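PDB 2R9Q: 2'-deoxycytidine 5'-triphosphate deaminase from Agrobacterium tumefaciens, which probably deaminates dCTP hydrolytically to dUTP and ammonia, a step supplying dUMP for thymidylate synthesis. Local coordinates for residues 104-109 and 166-171. Sequence-based numbering, arbitrary orientation.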
loop_
_atom_site.group_PDB
_atom_site.type_symbol
_atom_site.label_atom_id
_atom_site.label_comp_id
_atom_site.label_asym_id
_atom_site.label_seq_id
_atom_site.Cartn_x
_atom_site.Cartn_y
_atom_site.Cartn_z
ATOM N N ALA B 104 -10.139 -8.203 45.447
ATOM C CA ALA B 104 -11.311 -8.670 44.688
ATOM C C ALA B 104 -12.331 -7.588 44.274
ATOM O O ALA B 104 -13.140 -7.817 43.365
ATOM C CB ALA B 104 -12.024 -9.800 45.452
ATOM N N ASP B 105 -12.293 -6.432 44.945
ATOM C CA ASP B 105 -13.127 -5.259 44.573
ATOM C C ASP B 105 -12.451 -4.262 43.593
ATOM O O ASP B 105 -13.068 -3.286 43.154
ATOM C CB ASP B 105 -13.621 -4.520 45.838
ATOM C CG ASP B 105 -12.492 -3.868 46.650
ATOM O OD1 ASP B 105 -11.400 -4.464 46.825
ATOM O OD2 ASP B 105 -12.719 -2.743 47.146
ATOM N N MET B 106 -11.185 -4.534 43.277
ATOM C CA MET B 106 -10.341 -3.667 42.475
ATOM C C MET B 106 -10.134 -4.279 41.097
ATOM O O MET B 106 -9.752 -5.443 40.968
ATOM C CB MET B 106 -8.987 -3.453 43.162
ATOM C CG MET B 106 -8.105 -2.391 42.517
ATOM S SD MET B 106 -6.509 -2.153 43.317
ATOM C CE MET B 106 -7.048 -1.651 44.976
ATOM N N SER B 107 -10.428 -3.469 40.085
ATOM C CA SER B 107 -10.172 -3.782 38.688
ATOM C C SER B 107 -9.220 -2.755 38.063
ATOM O O SER B 107 -8.805 -1.800 38.713
ATOM C CB SER B 107 -11.493 -3.831 37.903
ATOM O OG SER B 107 -12.038 -2.544 37.694
ATOM N N ALA B 108 -8.849 -2.969 36.808
ATOM C CA ALA B 108 -8.078 -1.969 36.088
ATOM C C ALA B 108 -8.299 -1.958 34.570
ATOM O O ALA B 108 -8.764 -2.922 33.987
ATOM C CB ALA B 108 -6.600 -2.062 36.452
ATOM N N SER B 109 -8.000 -0.815 33.957
ATOM C CA SER B 109 -7.930 -0.705 32.498
ATOM C C SER B 109 -6.564 -0.101 31.997
ATOM O O SER B 109 -5.841 0.514 32.744
ATOM C CB SER B 109 -9.154 0.059 31.978
ATOM O OG SER B 109 -9.122 1.423 32.316
ATOM N N ILE B 166 -1.613 1.763 33.144
ATOM C CA ILE B 166 -2.716 1.072 33.786
ATOM C C ILE B 166 -3.334 1.968 34.894
ATOM O O ILE B 166 -2.627 2.506 35.747
ATOM C CB ILE B 166 -2.243 -0.321 34.298
ATOM C CG1 ILE B 166 -3.403 -1.174 34.814
ATOM C CG2 ILE B 166 -1.187 -0.219 35.376
ATOM C CD1 ILE B 166 -2.949 -2.532 35.254
ATOM N N ARG B 167 -4.651 2.149 34.835
ATOM C CA ARG B 167 -5.418 2.879 35.850
ATOM C C ARG B 167 -6.225 1.885 36.683
ATOM O O ARG B 167 -6.915 1.035 36.143
ATOM C CB ARG B 167 -6.343 3.880 35.161
ATOM C CG ARG B 167 -7.332 4.622 36.049
ATOM C CD ARG B 167 -7.930 5.803 35.305
ATOM N NE ARG B 167 -6.969 6.901 35.085
ATOM C CZ ARG B 167 -7.258 8.047 34.482
ATOM N NH1 ARG B 167 -8.463 8.257 34.000
ATOM N NH2 ARG B 167 -6.334 8.987 34.346
ATOM N N PHE B 168 -6.114 1.992 38.000
ATOM C CA PHE B 168 -6.830 1.112 38.947
ATOM C C PHE B 168 -8.044 1.797 39.524
ATOM O O PHE B 168 -8.026 3.000 39.751
ATOM C CB PHE B 168 -5.916 0.676 40.091
ATOM C CG PHE B 168 -4.635 0.063 39.636
ATOM C CD1 PHE B 168 -4.532 -1.291 39.463
ATOM C CD2 PHE B 168 -3.528 0.855 39.378
ATOM C CE1 PHE B 168 -3.374 -1.850 39.026
ATOM C CE2 PHE B 168 -2.361 0.300 38.955
ATOM C CZ PHE B 168 -2.281 -1.054 38.778
ATOM N N ARG B 169 -9.101 1.021 39.760
ATOM C CA ARG B 169 -10.348 1.559 40.306
ATOM C C ARG B 169 -11.176 0.588 41.181
ATOM O O ARG B 169 -11.077 -0.635 41.048
ATOM C CB ARG B 169 -11.202 2.074 39.152
ATOM C CG ARG B 169 -11.571 1.016 38.149
ATOM C CD ARG B 169 -12.534 1.540 37.117
ATOM N NE ARG B 169 -12.054 2.703 36.376
ATOM C CZ ARG B 169 -11.125 2.676 35.420
ATOM N NH1 ARG B 169 -10.484 1.558 35.097
ATOM N NH2 ARG B 169 -10.810 3.796 34.801
ATOM N N ILE B 170 -11.978 1.145 42.088
ATOM C CA ILE B 170 -13.015 0.372 42.795
ATOM C C ILE B 170 -14.368 0.888 42.336
ATOM O O ILE B 170 -14.676 2.049 42.490
ATOM C CB ILE B 170 -12.860 0.413 44.332
ATOM C CG1 ILE B 170 -11.470 -0.139 44.727
ATOM C CG2 ILE B 170 -13.976 -0.425 45.019
ATOM C CD1 ILE B 170 -10.805 0.561 45.886
ATOM N N GLY B 171 -15.144 -0.002 41.719
ATOM C CA GLY B 171 -16.362 0.367 41.001
ATOM C C GLY B 171 -16.095 1.189 39.748
ATOM O O GLY B 171 -15.007 1.169 39.179
HETATM O O HOH W 1 -11.492 -1.266 35.246
#
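Arg169 reaches over to the neighbouring strand and ties both of its serines with a single nitrogen: NH1 gives one hydrogen bond to Ser109 OG (3.1 Å) and another to a water, which also bonds to Ser107 OG. With CG set between the backbone N and the carbonyl carbon (chi1 60°), Arg169 CG lies 3.6 Å from Ser107 OG; farther out, the chain kinks at chi3, which places NE. Ser109 OG lies near the edge of the guanidinium, tilted somewhat from its plane, while NE forms a salt bridge with Glu338, which should help fix the group's rotation.

Beneath this polar layer runs an antiparallel pairing of 107-109 with 167-169. Ser107 and Arg169 exchange two backbone hydrogen bonds, as do Ser109 and Arg167, the shortest being Arg167 N to Ser109 O at 2.9 Å. Between them Ala108 faces Phe168 in a non-hydrogen-bonded pair, the CA atoms 4.4 Å apart.

The other face of the sheet is apolar. Ala108 CB meets Ile166 CG1 and Phe168 CD1, each at 3.7 Å, and Ile166 CG1 also lies over one face of the Phe168 ring, toward its rim. Met106 SD approaches that ring obliquely, 5.4 Å from its centroid, in a Met-aromatic contact. At the loop end, Asp105 OD2 touches Ile170 CG2.

The pairing belongs to an antiparallel sheet of the N-terminal DCD domain. Strand 135-136 flanks 106-112 on its far edge, and strands 11-12 and 42-46 pair with 162-170. Helix 15-23 packs on the apolar face, with Leu21 against Met106 and Ile18 against Phe168; on the Ser109 and Arg167 face, Phe296 of strand 296-297 touches both residues, joining this sheet to the C-terminal domain.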